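Local coordinates for sporulation-control protein spo0M (Bacillus subtilis, PDB 5CL2), which controls the expression of spo0A and is required for the cell to pass morphological stage 0 of sporulation, at residues Asp96-Thr100 with Ile126-Ala130; Asn143-Arg147 with Tyr178-Leu182; Ile199-Asp203 with Ile246-Tyr250. All blocks are in the same frame, centred on the assembly; numbering follows the deposited sequence.

Contact 1. Residues Asp96-Thr100 with Ile126-Ala130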
ATOM      1  N   ASP A  96       1.570  -6.903  -6.449  1.00 42.38           N
ATOM      2  CA  ASP A  96       0.173  -7.031  -6.014  1.00 46.79           C
ATOM      3  C   ASP A  96      -0.795  -7.107  -7.219  1.00 53.51           C
ATOM      4  O   ASP A  96      -2.009  -6.993  -7.038  1.00 54.16           O
ATOM      5  CB  ASP A  96      -0.228  -5.885  -5.064  1.00 42.27           C
ATOM      6  CG  ASP A  96       0.200  -4.524  -5.601  1.00 52.09           C
ATOM      7  OD1 ASP A  96       0.762  -4.524  -6.712  1.00 46.77           O
ATOM      8  OD2 ASP A  96      -0.052  -3.468  -4.962  1.00 48.81           O
ATOM      9  N   THR A  97      -0.266  -7.223  -8.443  1.00 46.60           N
ATOM     10  CA  THR A  97      -1.106  -7.495  -9.616  1.00 46.62           C
ATOM     11  C   THR A  97      -1.886  -8.799  -9.421  1.00 49.77           C
ATOM     12  O   THR A  97      -1.280  -9.840  -9.159  1.00 46.88           O
ATOM     13  CB  THR A  97      -0.262  -7.624 -10.911  1.00 44.45           C
ATOM     14  OG1 THR A  97       0.485  -6.427 -11.124  1.00 47.09           O
ATOM     15  CG2 THR A  97      -1.145  -7.888 -12.122  1.00 42.91           C
ATOM     16  N   PRO A  98      -3.220  -8.763  -9.595  1.00 47.55           N
ATOM     17  CA  PRO A  98      -4.022  -9.965  -9.356  1.00 48.56           C
ATOM     18  C   PRO A  98      -3.775 -11.000 -10.438  1.00 53.45           C
ATOM     19  O   PRO A  98      -3.359 -10.653 -11.552  1.00 48.10           O
ATOM     20  CB  PRO A  98      -5.463  -9.468  -9.458  1.00 50.22           C
ATOM     21  CG  PRO A  98      -5.373  -7.977  -9.670  1.00 48.21           C
ATOM     22  CD  PRO A  98      -4.028  -7.697 -10.197  1.00 46.27           C
ATOM     23  N   ILE A  99      -4.024 -12.257 -10.098  1.00 47.79           N
ATOM     24  CA  ILE A  99      -3.893 -13.389 -11.006  1.00 52.20           C
ATOM     25  C   ILE A  99      -5.133 -13.443 -11.888  1.00 55.75           C
ATOM     26  O   ILE A  99      -6.246 -13.231 -11.394  1.00 52.37           O
ATOM     27  CB  ILE A  99      -3.725 -14.713 -10.210  1.00 57.36           C
ATOM     28  CG1 ILE A  99      -2.349 -14.758  -9.548  1.00 57.73           C
ATOM     29  CG2 ILE A  99      -3.942 -15.938 -11.086  1.00 54.55           C
ATOM     30  CD1 ILE A  99      -2.299 -15.678  -8.322  1.00 58.17           C
ATOM     31  N   THR A 100      -4.961 -13.726 -13.180  1.00 54.40           N
ATOM     32  CA  THR A 100      -6.121 -13.732 -14.056  1.00 57.58           C
ATOM     33  C   THR A 100      -6.694 -15.131 -14.029  1.00 62.59           C
ATOM     34  O   THR A 100      -6.224 -16.039 -14.722  1.00 65.35           O
ATOM     35  CB  THR A 100      -5.753 -13.349 -15.505  1.00 58.31           C
ATOM     36  OG1 THR A 100      -5.448 -11.952 -15.572  1.00 61.23           O
ATOM     37  CG2 THR A 100      -6.908 -13.632 -16.435  1.00 60.83           C
ATOM     38  N   ILE A 126      -4.039  -8.691 -20.618  1.00 59.60           N
ATOM     39  CA  ILE A 126      -2.976  -9.639 -20.322  1.00 59.95           C
ATOM     40  C   ILE A 126      -3.425 -10.710 -19.338  1.00 62.82           C
ATOM     41  O   ILE A 126      -4.301 -10.497 -18.490  1.00 63.87           O
ATOM     42  CB  ILE A 126      -1.720  -8.937 -19.784  1.00 58.99           C
ATOM     43  CG1 ILE A 126      -2.001  -8.205 -18.484  1.00 57.83           C
ATOM     44  CG2 ILE A 126      -1.219  -7.934 -20.782  1.00 61.99           C
ATOM     45  CD1 ILE A 126      -0.729  -7.859 -17.722  1.00 58.60           C
ATOM     46  N   PHE A 127      -2.888 -11.906 -19.518  1.00 63.81           N
ATOM     47  CA  PHE A 127      -3.188 -12.961 -18.581  1.00 62.43           C
ATOM     48  C   PHE A 127      -2.070 -12.906 -17.554  1.00 61.05           C
ATOM     49  O   PHE A 127      -0.888 -12.911 -17.917  1.00 58.88           O
ATOM     50  CB  PHE A 127      -3.285 -14.320 -19.277  1.00 65.07           C
ATOM     51  CG  PHE A 127      -4.371 -14.380 -20.330  1.00 70.47           C
ATOM     52  CD1 PHE A 127      -5.698 -14.568 -19.974  1.00 71.18           C
ATOM     53  CD2 PHE A 127      -4.061 -14.248 -21.677  1.00 71.57           C
ATOM     54  CE1 PHE A 127      -6.691 -14.612 -20.935  1.00 68.75           C
ATOM     55  CE2 PHE A 127      -5.052 -14.296 -22.647  1.00 74.78           C
ATOM     56  CZ  PHE A 127      -6.368 -14.483 -22.275  1.00 72.04           C
ATOM     57  N   VAL A 128      -2.446 -12.818 -16.278  1.00 60.15           N
ATOM     58  CA  VAL A 128      -1.472 -12.782 -15.191  1.00 57.29           C
ATOM     59  C   VAL A 128      -1.471 -14.103 -14.452  1.00 57.78           C
ATOM     60  O   VAL A 128      -2.438 -14.445 -13.773  1.00 56.14           O
ATOM     61  CB  VAL A 128      -1.768 -11.662 -14.203  1.00 54.73           C
ATOM     62  CG1 VAL A 128      -0.780 -11.718 -13.054  1.00 49.67           C
ATOM     63  CG2 VAL A 128      -1.737 -10.310 -14.916  1.00 50.52           C
ATOM     64  N   GLU A 129      -0.383 -14.849 -14.589  1.00 61.73           N
ATOM     65  CA  GLU A 129      -0.302 -16.178 -13.999  1.00 63.34           C
ATOM     66  C   GLU A 129       0.037 -16.175 -12.524  1.00 62.38           C
ATOM     67  O   GLU A 129       0.657 -15.239 -12.032  1.00 59.65           O
ATOM     68  CB  GLU A 129       0.726 -17.022 -14.737  1.00 68.12           C
ATOM     69  CG  GLU A 129       0.353 -17.330 -16.166  1.00 67.99           C
ATOM     70  CD  GLU A 129       1.400 -18.182 -16.826  1.00 77.77           C
ATOM     71  OE1 GLU A 129       2.569 -17.736 -16.897  1.00 85.89           O
ATOM     72  OE2 GLU A 129       1.055 -19.300 -17.261  1.00 79.06           O
ATOM     73  N   ALA A 130      -0.375 -17.227 -11.823  1.00 57.08           N
ATOM     74  CA  ALA A 130       0.049 -17.390 -10.445  1.00 63.40           C
ATOM     75  C   ALA A 130       1.560 -17.518 -10.363  1.00 58.33           C
ATOM     76  O   ALA A 130       2.172 -18.330 -11.045  1.00 61.67           O
ATOM     77  CB  ALA A 130      -0.618 -18.606  -9.809  1.00 61.68           C
TER

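Contact 2. Residues Asn143-Arg147 with Tyr178-Leu182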
ATOM      1  N   ASN A 143      -4.407 -30.449  -2.393  1.00 62.41           N
ATOM      2  CA  ASN A 143      -3.971 -31.783  -1.981  1.00 67.21           C
ATOM      3  C   ASN A 143      -4.568 -32.190  -0.647  1.00 62.44           C
ATOM      4  O   ASN A 143      -4.872 -33.359  -0.439  1.00 67.72           O
ATOM      5  CB  ASN A 143      -2.451 -31.857  -1.916  1.00 66.85           C
ATOM      6  CG  ASN A 143      -1.820 -31.807  -3.287  1.00 71.66           C
ATOM      7  OD1 ASN A 143      -2.470 -32.121  -4.286  1.00 74.36           O
ATOM      8  ND2 ASN A 143      -0.559 -31.389  -3.352  1.00 71.72           N
ATOM      9  N   LEU A 144      -4.782 -31.218   0.234  1.00 59.97           N
ATOM     10  CA  LEU A 144      -5.373 -31.490   1.535  1.00 60.74           C
ATOM     11  C   LEU A 144      -6.837 -31.880   1.414  1.00 59.59           C
ATOM     12  O   LEU A 144      -7.430 -32.311   2.397  1.00 60.68           O
ATOM     13  CB  LEU A 144      -5.247 -30.279   2.474  1.00 58.42           C
ATOM     14  CG  LEU A 144      -3.869 -29.915   3.035  1.00 64.32           C
ATOM     15  CD1 LEU A 144      -3.976 -28.743   3.995  1.00 62.05           C
ATOM     16  CD2 LEU A 144      -3.268 -31.106   3.759  1.00 60.24           C
ATOM     17  N   GLY A 145      -7.406 -31.828   0.209  1.00 62.63           N
ATOM     18  CA  GLY A 145      -8.850 -31.961   0.085  1.00 53.50           C
ATOM     19  C   GLY A 145      -9.692 -30.723  -0.158  1.00 52.82           C
ATOM     20  O   GLY A 145     -10.806 -30.628   0.333  1.00 49.10           O
ATOM     21  N   PHE A 146      -9.144 -29.736  -0.857  1.00 59.00           N
ATOM     22  CA  PHE A 146      -9.949 -28.602  -1.309  1.00 53.11           C
ATOM     23  C   PHE A 146      -9.962 -28.489  -2.826  1.00 57.59           C
ATOM     24  O   PHE A 146      -9.119 -29.071  -3.503  1.00 62.38           O
ATOM     25  CB  PHE A 146      -9.433 -27.302  -0.715  1.00 53.07           C
ATOM     26  CG  PHE A 146      -9.742 -27.141   0.715  1.00 48.35           C
ATOM     27  CD1 PHE A 146      -8.936 -27.721   1.679  1.00 55.86           C
ATOM     28  CD2 PHE A 146     -10.841 -26.410   1.116  1.00 48.38           C
ATOM     29  CE1 PHE A 146      -9.228 -27.573   3.025  1.00 51.30           C
ATOM     30  CE2 PHE A 146     -11.132 -26.250   2.461  1.00 47.73           C
ATOM     31  CZ  PHE A 146     -10.327 -26.838   3.409  1.00 50.29           C
ATOM     32  N   ARG A 147     -10.923 -27.742  -3.365  1.00 54.46           N
ATOM     33  CA  ARG A 147     -10.908 -27.454  -4.795  1.00 57.45           C
ATOM     34  C   ARG A 147     -11.150 -25.942  -4.979  1.00 53.39           C
ATOM     35  O   ARG A 147     -12.046 -25.366  -4.347  1.00 48.33           O
ATOM     36  CB  ARG A 147     -11.956 -28.308  -5.525  1.00 56.49           C
ATOM     37  CG  ARG A 147     -11.858 -28.286  -7.040  1.00 63.13           C
ATOM     38  CD  ARG A 147     -12.941 -27.421  -7.633  1.00 70.16           C
ATOM     39  NE  ARG A 147     -14.179 -27.554  -6.861  1.00 75.89           N
ATOM     40  CZ  ARG A 147     -15.192 -26.694  -6.930  1.00 71.86           C
ATOM     41  NH1 ARG A 147     -15.120 -25.643  -7.735  1.00 67.42           N
ATOM     42  NH2 ARG A 147     -16.276 -26.878  -6.191  1.00 71.92           N
ATOM     43  N   TYR A 178     -12.783 -32.148   5.727  1.00 52.13           N
ATOM     44  CA  TYR A 178     -12.861 -30.710   5.546  1.00 52.71           C
ATOM     45  C   TYR A 178     -14.306 -30.223   5.369  1.00 47.59           C
ATOM     46  O   TYR A 178     -14.639 -29.140   5.850  1.00 50.49           O
ATOM     47  CB  TYR A 178     -11.911 -30.300   4.416  1.00 47.17           C
ATOM     48  CG  TYR A 178     -10.466 -30.314   4.942  1.00 50.15           C
ATOM     49  CD1 TYR A 178     -10.132 -29.631   6.104  1.00 52.16           C
ATOM     50  CD2 TYR A 178      -9.467 -31.057   4.327  1.00 53.14           C
ATOM     51  CE1 TYR A 178      -8.841 -29.635   6.623  1.00 53.03           C
ATOM     52  CE2 TYR A 178      -8.168 -31.071   4.847  1.00 55.16           C
ATOM     53  CZ  TYR A 178      -7.868 -30.359   5.990  1.00 54.11           C
ATOM     54  OH  TYR A 178      -6.592 -30.376   6.495  1.00 58.97           O
ATOM     55  N   ARG A 179     -15.183 -31.044   4.796  1.00 44.25           N
ATOM     56  CA  ARG A 179     -16.624 -30.754   4.820  1.00 44.32           C
ATOM     57  C   ARG A 179     -17.135 -30.606   6.245  1.00 51.47           C
ATOM     58  O   ARG A 179     -17.941 -29.727   6.542  1.00 52.08           O
ATOM     59  CB  ARG A 179     -17.411 -31.850   4.115  1.00 46.25           C
ATOM     60  CG  ARG A 179     -17.167 -31.870   2.613  1.00 56.02           C
ATOM     61  CD  ARG A 179     -18.124 -32.816   1.882  1.00 59.21           C
ATOM     62  NE  ARG A 179     -17.974 -32.671   0.436  1.00 66.09           N
ATOM     63  CZ  ARG A 179     -17.246 -33.480  -0.330  1.00 65.78           C
ATOM     64  NH1 ARG A 179     -16.632 -34.532   0.213  1.00 65.18           N
ATOM     65  NH2 ARG A 179     -17.162 -33.257  -1.644  1.00 63.52           N
ATOM     66  N   GLN A 180     -16.650 -31.475   7.131  1.00 49.54           N
ATOM     67  CA  GLN A 180     -17.057 -31.411   8.516  1.00 51.57           C
ATOM     68  C   GLN A 180     -16.518 -30.120   9.132  1.00 46.77           C
ATOM     69  O   GLN A 180     -17.182 -29.504   9.970  1.00 45.39           O
ATOM     70  CB  GLN A 180     -16.563 -32.644   9.278  1.00 55.25           C
ATOM     71  CG  GLN A 180     -17.270 -32.860  10.573  1.00 52.90           C
ATOM     72  CD  GLN A 180     -18.684 -33.354  10.380  1.00 55.94           C
ATOM     73  OE1 GLN A 180     -19.624 -32.800  10.954  1.00 60.40           O
ATOM     74  NE2 GLN A 180     -18.850 -34.409   9.569  1.00 52.87           N
ATOM     75  N   MET A 181     -15.325 -29.709   8.711  1.00 42.49           N
ATOM     76  CA  MET A 181     -14.733 -28.456   9.210  1.00 45.95           C
ATOM     77  C   MET A 181     -15.407 -27.141   8.775  1.00 49.83           C
ATOM     78  O   MET A 181     -15.557 -26.203   9.571  1.00 43.60           O
ATOM     79  CB  MET A 181     -13.269 -28.369   8.775  1.00 54.11           C
ATOM     80  CG  MET A 181     -12.572 -27.095   9.240  1.00 48.71           C
ATOM     81  SD  MET A 181     -10.779 -27.145   9.047  1.00 58.30           S
ATOM     82  CE  MET A 181     -10.552 -26.757   7.343  1.00 63.63           C
ATOM     83  N   LEU A 182     -15.760 -27.044   7.494  1.00 45.74           N
ATOM     84  CA  LEU A 182     -16.211 -25.769   6.964  1.00 47.31           C
ATOM     85  C   LEU A 182     -17.035 -25.893   5.681  1.00 50.73           C
ATOM     86  O   LEU A 182     -17.013 -26.926   5.000  1.00 47.95           O
ATOM     87  CB  LEU A 182     -14.997 -24.863   6.714  1.00 43.70           C
ATOM     88  CG  LEU A 182     -13.743 -25.434   6.041  1.00 47.63           C
ATOM     89  CD1 LEU A 182     -13.960 -25.764   4.551  1.00 51.53           C
ATOM     90  CD2 LEU A 182     -12.633 -24.408   6.141  1.00 51.66           C
TER

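Contact 3. Residues Ile199-Asp203 with Ile246-Tyr250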
ATOM      1  N   ILE A 199      -3.558 -14.747   4.348  1.00 48.29           N
ATOM      2  CA  ILE A 199      -4.654 -14.470   5.259  1.00 47.77           C
ATOM      3  C   ILE A 199      -5.683 -15.580   5.080  1.00 49.44           C
ATOM      4  O   ILE A 199      -6.060 -15.924   3.955  1.00 49.81           O
ATOM      5  CB  ILE A 199      -5.259 -13.090   5.004  1.00 48.40           C
ATOM      6  CG1 ILE A 199      -4.201 -12.009   5.232  1.00 54.24           C
ATOM      7  CG2 ILE A 199      -6.475 -12.863   5.871  1.00 48.35           C
ATOM      8  CD1 ILE A 199      -4.633 -10.636   4.791  1.00 56.48           C
ATOM      9  N   PHE A 200      -6.081 -16.179   6.194  1.00 52.07           N
ATOM     10  CA  PHE A 200      -6.995 -17.314   6.212  1.00 47.96           C
ATOM     11  C   PHE A 200      -8.306 -16.865   6.803  1.00 49.36           C
ATOM     12  O   PHE A 200      -8.333 -16.125   7.781  1.00 51.06           O
ATOM     13  CB  PHE A 200      -6.434 -18.472   7.049  1.00 48.72           C
ATOM     14  CG  PHE A 200      -5.170 -19.068   6.504  1.00 48.57           C
ATOM     15  CD1 PHE A 200      -3.948 -18.430   6.688  1.00 49.27           C
ATOM     16  CD2 PHE A 200      -5.190 -20.286   5.852  1.00 47.89           C
ATOM     17  CE1 PHE A 200      -2.784 -18.983   6.209  1.00 47.43           C
ATOM     18  CE2 PHE A 200      -4.021 -20.843   5.370  1.00 51.82           C
ATOM     19  CZ  PHE A 200      -2.814 -20.184   5.548  1.00 49.38           C
ATOM     20  N   GLU A 201      -9.400 -17.319   6.222  1.00 47.18           N
ATOM     21  CA  GLU A 201     -10.693 -17.078   6.825  1.00 47.36           C
ATOM     22  C   GLU A 201     -11.589 -18.259   6.406  1.00 51.32           C
ATOM     23  O   GLU A 201     -11.264 -18.957   5.447  1.00 50.48           O
ATOM     24  CB  GLU A 201     -11.185 -15.685   6.407  1.00 46.74           C
ATOM     25  CG  GLU A 201     -12.517 -15.202   6.923  1.00 58.15           C
ATOM     26  CD  GLU A 201     -12.598 -14.966   8.412  1.00 54.07           C
ATOM     27  OE1 GLU A 201     -11.997 -14.013   8.942  1.00 58.96           O
ATOM     28  OE2 GLU A 201     -13.333 -15.731   9.037  1.00 57.14           O
ATOM     29  N   VAL A 202     -12.653 -18.552   7.156  1.00 49.73           N
ATOM     30  CA  VAL A 202     -13.530 -19.651   6.775  1.00 47.35           C
ATOM     31  C   VAL A 202     -14.970 -19.182   6.785  1.00 48.90           C
ATOM     32  O   VAL A 202     -15.313 -18.239   7.500  1.00 49.14           O
ATOM     33  CB  VAL A 202     -13.403 -20.890   7.716  1.00 48.12           C
ATOM     34  CG1 VAL A 202     -11.934 -21.326   7.844  1.00 46.27           C
ATOM     35  CG2 VAL A 202     -13.987 -20.588   9.070  1.00 48.46           C
ATOM     36  N   ASP A 203     -15.791 -19.819   5.951  1.00 47.09           N
ATOM     37  CA  ASP A 203     -17.248 -19.655   5.984  1.00 49.86           C
ATOM     38  C   ASP A 203     -17.710 -18.215   5.741  1.00 52.48           C
ATOM     39  O   ASP A 203     -18.782 -17.827   6.202  1.00 52.47           O
ATOM     40  CB  ASP A 203     -17.835 -20.148   7.335  1.00 51.66           C
ATOM     41  CG  ASP A 203     -17.757 -21.678   7.515  1.00 50.50           C
ATOM     42  OD1 ASP A 203     -17.603 -22.410   6.507  1.00 48.46           O
ATOM     43  OD2 ASP A 203     -17.911 -22.155   8.674  1.00 53.76           O
ATOM     44  N   ILE A 246      -2.141 -25.106  10.295  1.00 53.49           N
ATOM     45  CA  ILE A 246      -2.845 -23.826  10.359  1.00 53.63           C
ATOM     46  C   ILE A 246      -4.355 -24.034  10.302  1.00 50.29           C
ATOM     47  O   ILE A 246      -5.101 -23.438  11.086  1.00 51.75           O
ATOM     48  CB  ILE A 246      -2.414 -22.862   9.207  1.00 53.96           C
ATOM     49  CG1 ILE A 246      -0.920 -22.540   9.320  1.00 55.95           C
ATOM     50  CG2 ILE A 246      -3.230 -21.587   9.274  1.00 46.77           C
ATOM     51  CD1 ILE A 246      -0.345 -21.708   8.180  1.00 58.72           C
ATOM     52  N   LEU A 247      -4.798 -24.890   9.383  1.00 49.33           N
ATOM     53  CA  LEU A 247      -6.227 -25.184   9.235  1.00 51.30           C
ATOM     54  C   LEU A 247      -6.794 -25.944  10.442  1.00 57.81           C
ATOM     55  O   LEU A 247      -8.005 -25.884  10.682  1.00 53.22           O
ATOM     56  CB  LEU A 247      -6.500 -25.977   7.961  1.00 47.98           C
ATOM     57  CG  LEU A 247      -6.145 -25.284   6.653  1.00 57.11           C
ATOM     58  CD1 LEU A 247      -6.461 -26.201   5.489  1.00 54.79           C
ATOM     59  CD2 LEU A 247      -6.875 -23.948   6.545  1.00 52.96           C
ATOM     60  N   ASP A 248      -5.935 -26.629  11.211  1.00 52.12           N
ATOM     61  CA  ASP A 248      -6.452 -27.455  12.307  1.00 59.10           C
ATOM     62  C   ASP A 248      -7.147 -26.612  13.350  1.00 57.33           C
ATOM     63  O   ASP A 248      -8.002 -27.105  14.082  1.00 62.71           O
ATOM     64  CB  ASP A 248      -5.334 -28.258  12.982  1.00 61.40           C
ATOM     65  CG  ASP A 248      -5.819 -29.024  14.229  1.00 70.64           C
ATOM     66  OD1 ASP A 248      -6.420 -30.112  14.069  1.00 75.00           O
ATOM     67  OD2 ASP A 248      -5.602 -28.544  15.372  1.00 67.88           O
ATOM     68  N   GLN A 249      -6.839 -25.326  13.398  1.00 52.79           N
ATOM     69  CA  GLN A 249      -7.454 -24.510  14.425  1.00 52.37           C
ATOM     70  C   GLN A 249      -8.929 -24.270  14.166  1.00 57.35           C
ATOM     71  O   GLN A 249      -9.624 -23.725  15.024  1.00 58.72           O
ATOM     72  CB  GLN A 249      -6.738 -23.185  14.533  1.00 55.96           C
ATOM     73  CG  GLN A 249      -6.947 -22.306  13.318  1.00 56.94           C
ATOM     74  CD  GLN A 249      -6.252 -20.996  13.489  1.00 59.89           C
ATOM     75  OE1 GLN A 249      -6.777 -20.092  14.149  1.00 62.51           O
ATOM     76  NE2 GLN A 249      -5.052 -20.876  12.915  1.00 56.53           N
ATOM     77  N   TYR A 250      -9.398 -24.664  12.979  1.00 57.43           N
ATOM     78  CA  TYR A 250     -10.809 -24.529  12.612  1.00 56.68           C
ATOM     79  C   TYR A 250     -11.611 -25.830  12.830  1.00 56.31           C
ATOM     80  O   TYR A 250     -12.841 -25.835  12.700  1.00 52.87           O
ATOM     81  CB  TYR A 250     -10.934 -24.106  11.127  1.00 54.55           C
ATOM     82  CG  TYR A 250     -10.314 -22.754  10.810  1.00 52.15           C
ATOM     83  CD1 TYR A 250     -10.859 -21.582  11.320  1.00 50.98           C
ATOM     84  CD2 TYR A 250      -9.180 -22.657  10.008  1.00 49.05           C
ATOM     85  CE1 TYR A 250     -10.296 -20.361  11.061  1.00 47.96           C
ATOM     86  CE2 TYR A 250      -8.603 -21.422   9.727  1.00 50.70           C
ATOM     87  CZ  TYR A 250      -9.172 -20.281  10.265  1.00 52.77           C
ATOM     88  OH  TYR A 250      -8.638 -19.041  10.010  1.00 56.79           O
TER

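Contact 1. Residues Asp96-Thr100 with Ile126-Ala130
Where a loop meets the end of a strand, a few well-placed polar atoms can fix the crossing, and T100 illustrates the principle. Its backbone N donates to the carbonyl O of V128 at 2.7 Å and nearly straight, while its side-chain OG1 accepts a weak hydrogen bond from V128 N at 3.2 Å. One threonine thus answers both backbone polar groups of V128, although 96-100 is no strand and runs almost at right angles to 126-130. The same V128 O receives a CA-H...O contact from I99 CA at 3.3 Å. The hydroxyl of T97 is satisfied by the carbonyl of P94, and its CG2 meets V128 CG2 at 3.7 Å. I99 CD1 rests on A130 CB at 3.7 Å, and T100 CG2 lies at the edge of the F127 ring, 3.9 Å from CD1. D96 is out of reach of 126-130 and forms a salt bridge with R162; I99 N hydrogen-bonds to Q167 OE1. Strand 120-128 pairs with strands 106-114 (I126 with V106) and 20-21 (F127 with Y21). The loop lies beside its end, in a region whose sequence family is arrestin-N-like, and P98 and I99 reach strand 165-173 of the next sheet.

Contact 2. Residues Asn143-Arg147 with Tyr178-Leu182
Two aromatic rings fill the corner between the start of strand 146-155 and the end of helix 176-181, without polar bonds between the two segments. Following the chain, L144 comes just after helix 132-143 and turns its side chain toward Y178, with CB 3.8 Å from Y178 CE2. G145 then leaves helical geometry with a positive phi of 103°. A CB here would crowd the carbonyl oxygen of L144 and lie only 3.4 Å from Y178 CD2, so the lack of a side chain suits both the turn and the close ring. F146 opens the strand and makes the widest contacts of its own segment: its CE1 lies over one face of the Y178 ring, 3.6 Å from CG, with ring centroids 4.9 Å apart and planes at 39°. Around the edge of the F146 ring, CZ approaches M181 CE at 3.9 Å and CE2 approaches L182 CD1 at 3.5 Å. L247 of helix 236-248 touches F146. This is a helix-to-strand turn through a positive-phi glycine, leading into edge strand 146-155 of a five-stranded antiparallel sheet; helix 176-181, between strands 165-173 and 185-191, packs its apolar side chains against that strand's start.

Contact 3. Residues Ile199-Asp203 with Ile246-Tyr250
Strand residues pointing to one face of a sheet can receive a helix through rings and the methyls laid on them, and here each segment supplies one ring. Two CH-pi contacts have nearly ideal geometry. I246 CG2 sits 3.9 Å from the centroid of the F200 ring, only 5° off its normal, and V202 CG1 sits 3.5 Å from the centroid of the Y250 ring at 4°. The roles swap: 199-203 gives a ring at F200 and a methyl at V202, 246-250 a methyl at I246 and a ring at Y250. Apolar packing adds F200 CZ 3.9 Å from I246 CD1 and F200 CD2 4.1 Å from L247 CD2. Polar bonds stay within one segment or go outside both: Y250 N bonds to L247 O at 3.0 Å, Q249 NE2 to I246 O at 3.1 Å and, weakly, V202 N to E201 OE2 at 3.5 Å, while E201, whose CA-to-CB bond points away from 246-250, has a salt bridge to R207 and a hydrogen bond to Y217. Strand 195-202 lies between strands 185-191 and 224-229, and helix 236-248 and the residues that follow pack over this face, reaching L185 through L247, F228 through I246 and V224 through Y250.

How the contacts relate
Chemistry follows place here, but centrality is not burial. Contact 1, its centre 5 Å from that of the chain, includes exposed F127 and E129 and relies on hydrogen bonds from the backbone and side chain of one threonine. Contacts 2 and 3 lie 26 and 23 Å out, yet none of their touching residues is exposed, and they use rings and methyls. Both reach the same antiparallel sheet, whose strand 165-173 contact 1 also touches through P98 and I99. M181 SD is 3.7 Å from Y250 CB and L182 CD2 3.6 Å from V202 CG1, so contacts 2 and 3 form one continuous, largely apolar layer; contact 1 touches neither.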